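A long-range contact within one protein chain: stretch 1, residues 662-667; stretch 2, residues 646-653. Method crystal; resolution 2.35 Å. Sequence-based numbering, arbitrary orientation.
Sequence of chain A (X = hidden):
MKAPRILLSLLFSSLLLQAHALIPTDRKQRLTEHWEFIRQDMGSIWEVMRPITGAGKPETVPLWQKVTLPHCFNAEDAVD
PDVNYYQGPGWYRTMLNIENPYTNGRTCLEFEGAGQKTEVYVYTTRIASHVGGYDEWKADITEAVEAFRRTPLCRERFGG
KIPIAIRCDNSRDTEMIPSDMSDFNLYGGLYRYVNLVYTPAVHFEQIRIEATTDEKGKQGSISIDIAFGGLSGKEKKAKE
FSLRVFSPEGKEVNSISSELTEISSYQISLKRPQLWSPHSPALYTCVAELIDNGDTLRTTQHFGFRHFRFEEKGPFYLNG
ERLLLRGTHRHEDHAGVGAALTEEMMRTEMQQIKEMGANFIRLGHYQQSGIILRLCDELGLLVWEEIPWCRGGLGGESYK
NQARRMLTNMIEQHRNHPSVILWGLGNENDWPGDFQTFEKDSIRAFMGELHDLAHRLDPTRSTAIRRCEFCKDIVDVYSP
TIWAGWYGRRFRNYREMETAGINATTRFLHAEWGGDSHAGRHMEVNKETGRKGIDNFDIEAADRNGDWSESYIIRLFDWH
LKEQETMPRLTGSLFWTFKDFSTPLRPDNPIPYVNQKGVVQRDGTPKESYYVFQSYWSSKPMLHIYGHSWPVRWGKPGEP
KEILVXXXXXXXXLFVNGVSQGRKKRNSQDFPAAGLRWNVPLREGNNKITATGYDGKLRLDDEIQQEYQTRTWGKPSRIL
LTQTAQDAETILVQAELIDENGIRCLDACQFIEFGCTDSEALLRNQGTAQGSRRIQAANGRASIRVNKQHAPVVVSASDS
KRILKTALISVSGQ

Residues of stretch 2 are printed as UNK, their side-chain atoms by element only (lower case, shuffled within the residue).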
# COMPACT_ATOMS: atom_id res chain seq x y z
N GLY A 662 -6.30 -40.13 43.63
CA GLY A 662 -7.67 -40.60 43.71
C GLY A 662 -8.33 -40.80 42.37
O GLY A 662 -8.12 -40.04 41.42
N ARG A 663 -9.13 -41.85 42.27
CA ARG A 663 -10.01 -42.06 41.14
C ARG A 663 -11.30 -41.28 41.38
O ARG A 663 -11.85 -41.31 42.49
CB ARG A 663 -10.29 -43.56 40.98
CG ARG A 663 -10.56 -44.04 39.58
CD ARG A 663 -10.05 -45.47 39.44
NE ARG A 663 -10.65 -46.17 38.31
CZ ARG A 663 -10.21 -47.34 37.84
NH1 ARG A 663 -9.14 -47.92 38.39
NH2 ARG A 663 -10.82 -47.92 36.81
N LYS A 664 -11.76 -40.54 40.37
CA LYS A 664 -12.96 -39.73 40.51
C LYS A 664 -13.88 -39.98 39.33
O LYS A 664 -13.46 -40.36 38.24
CB LYS A 664 -12.65 -38.24 40.63
CG LYS A 664 -11.97 -37.88 41.93
CD LYS A 664 -11.89 -36.38 42.15
CE LYS A 664 -11.17 -36.06 43.44
NZ LYS A 664 -11.08 -34.60 43.72
N LYS A 665 -15.17 -39.82 39.60
CA LYS A 665 -16.20 -40.11 38.62
C LYS A 665 -16.61 -38.81 37.95
O LYS A 665 -16.65 -37.75 38.58
CB LYS A 665 -17.41 -40.79 39.28
CG LYS A 665 -18.50 -41.20 38.29
CD LYS A 665 -19.73 -41.87 38.98
CE LYS A 665 -21.01 -41.03 38.85
NZ LYS A 665 -21.13 -39.94 39.88
N ARG A 666 -16.88 -38.90 36.65
CA ARG A 666 -17.25 -37.73 35.88
C ARG A 666 -18.71 -37.37 36.13
O ARG A 666 -19.60 -38.22 36.03
CB ARG A 666 -17.00 -37.95 34.38
CG ARG A 666 -17.08 -36.66 33.57
CD ARG A 666 -17.20 -36.89 32.06
NE ARG A 666 -17.33 -35.61 31.34
CZ ARG A 666 -18.48 -34.96 31.17
NH1 ARG A 666 -19.62 -35.46 31.65
NH2 ARG A 666 -18.49 -33.81 30.53
N ASN A 667 -18.95 -36.09 36.44
CA ASN A 667 -20.29 -35.59 36.69
C ASN A 667 -20.36 -34.15 36.17
O ASN A 667 -19.88 -33.23 36.84
CB ASN A 667 -20.62 -35.68 38.17
CG ASN A 667 -21.96 -35.07 38.51
OD1 ASN A 667 -22.76 -34.76 37.62
ND2 ASN A 667 -22.21 -34.87 39.81
N UNK A 646 -10.15 -32.33 31.69
CA UNK A 646 -11.31 -32.32 30.81
C UNK A 646 -11.31 -33.65 30.06
O UNK A 646 -10.50 -33.87 29.15
c UNK A 646 -11.73 -29.88 30.76
c UNK A 646 -13.09 -29.55 30.92
c UNK A 646 -11.32 -31.07 29.91
o UNK A 646 -12.90 -26.76 33.26
c UNK A 646 -13.48 -28.50 31.74
c UNK A 646 -10.79 -29.15 31.48
c UNK A 646 -12.52 -27.79 32.44
c UNK A 646 -11.17 -28.11 32.31
N UNK A 647 -12.21 -34.54 30.47
CA UNK A 647 -12.34 -35.85 29.87
C UNK A 647 -13.82 -36.20 29.78
O UNK A 647 -14.62 -35.77 30.61
c UNK A 647 -11.57 -36.90 30.70
o UNK A 647 -11.94 -38.22 30.33
N UNK A 648 -14.17 -36.97 28.74
CA UNK A 648 -15.45 -37.64 28.65
C UNK A 648 -15.38 -39.09 29.14
O UNK A 648 -16.31 -39.87 28.88
c UNK A 648 -14.97 -38.11 26.22
o UNK A 648 -13.84 -38.47 26.58
n UNK A 648 -15.36 -38.14 24.95
c UNK A 648 -15.98 -37.61 27.22
N UNK A 649 -14.28 -39.49 29.79
CA UNK A 649 -14.19 -40.83 30.36
C UNK A 649 -14.97 -40.88 31.67
O UNK A 649 -14.93 -39.92 32.45
c UNK A 649 -12.72 -41.22 30.61
s UNK A 649 -11.75 -41.67 29.12
N UNK A 650 -15.69 -41.98 31.94
CA UNK A 650 -16.48 -42.05 33.19
C UNK A 650 -15.65 -41.88 34.45
O UNK A 650 -16.12 -41.25 35.41
c UNK A 650 -17.13 -43.44 33.13
c UNK A 650 -15.96 -43.12 31.05
c UNK A 650 -17.19 -43.76 31.68
N UNK A 651 -14.42 -42.40 34.47
CA UNK A 651 -13.54 -42.32 35.63
C UNK A 651 -12.16 -41.91 35.18
O UNK A 651 -11.66 -42.34 34.14
o UNK A 651 -14.13 -46.15 37.73
c UNK A 651 -14.27 -43.77 37.62
o UNK A 651 -13.66 -45.02 39.57
c UNK A 651 -14.01 -45.07 38.37
c UNK A 651 -13.42 -43.66 36.37
N UNK A 652 -11.52 -41.08 36.00
CA UNK A 652 -10.21 -40.54 35.71
C UNK A 652 -9.42 -40.57 37.00
O UNK A 652 -9.92 -40.13 38.04
c UNK A 652 -10.28 -39.09 35.16
c UNK A 652 -8.89 -38.47 35.12
c UNK A 652 -10.94 -39.09 33.80
N UNK A 653 -8.20 -41.07 36.93
CA UNK A 653 -7.29 -41.04 38.06
C UNK A 653 -6.14 -40.09 37.78
O UNK A 653 -5.54 -40.12 36.69
c UNK A 653 -6.78 -42.44 38.40
o UNK A 653 -5.20 -43.81 41.39
c UNK A 653 -5.64 -43.80 40.22
c UNK A 653 -5.84 -42.43 39.59
o UNK A 653 -5.92 -44.84 39.55

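Position 646 carries seven side-chain carbons and one oxygen: one carbon leads to a six-membered ring, and the oxygen sits on the ring carbon farthest from the backbone. The side chain points away from stretch 1 and touches none of it. This is Tyr646. The ring is buried, and its hydroxyl is hydrogen-bonded elsewhere in the structure, as a polar atom in a buried place should be.

Position 647 has one carbon followed by one oxygen. The side chain stays clear of stretch 1, but the backbone O of position 647 accepts a hydrogen bond from Arg666 NE at 2.8 Å, at the edge of the guanidinium and near its plane. This is Ser647. The hydroxyl turns inward on its own stretch: OG accepts a 2.7 Å hydrogen bond from N of residue 649, a short link that braces the turn.

At position 648 two carbons are followed by one oxygen and one nitrogen on the second, a short amide. It points away from stretch 1, but its CA lies 3.9 Å from Arg666 NE, so the arginine runs alongside its backbone. This is Asn648, and both OD1 and ND2 find partners elsewhere.

Position 649 shows one carbon and one sulfur. The side chain points away, while the backbone O of position 649 approaches Arg666 CB at 3.4 Å. This is Cys649, whose compact side chain is buried.

At position 650 three carbons close a ring onto the backbone N. The ring is exposed and points away from stretch 1, but the backbone O of position 650 takes a 2.8 Å hydrogen bond from Arg666 N and also meets Lys665 CA at 3.4 Å in a CA-H...O contact. The closed ring is the signature of Pro650. A proline has no N-H to offer, but its carbonyl is free to accept.

Position 651 has three carbons in a chain, the third bearing two oxygens. One of these oxygens forms a salt bridge with Arg663 NE and also lies close to Arg663 CG. This is Glu651: OE1 is 3.5 Å from Arg663 NE and 3.3 Å from Arg663 CG. The chain is long enough to reach diagonally across the sheet face to Arg663, two residues from its bridge partner Lys665.

Position 652 has one carbon carrying two more, a branch at CB. Its backbone pairs with Lys664 through two hydrogen bonds, each 3.0 Å: N of position 652 to Lys664 O, and Lys664 N to O of position 652. This is Val652. Such branching suits an extended strand, and the nonpolar side chain is buried on the same face as Lys664.

Position 653 again has three carbons ending in two oxygens. It shares a face with Arg663, whose CD is near one of those oxygens. This is Glu653; OE2 lies 4.2 Å from Arg663 CD and is hydrogen-bonded elsewhere.

The contact is therefore an antiparallel strand pairing. Backbone hydrogen bonds set the register, and CA-H...O contacts, such as Glu651 CA to Lys664 O at 3.3 Å, supplement them. Arg663, Lys665, Glu651 and Glu653 set their side chains on one face, where the Arg663-Glu651 salt bridge is the only one across the stretches; the end of Lys665 leads away. Beyond the paired strands, Arg666 extends the contact, donating from its backbone N to Pro650 and from its side chain to Ser647.

Stretch 2, residues 646-653: YSNCPEVE
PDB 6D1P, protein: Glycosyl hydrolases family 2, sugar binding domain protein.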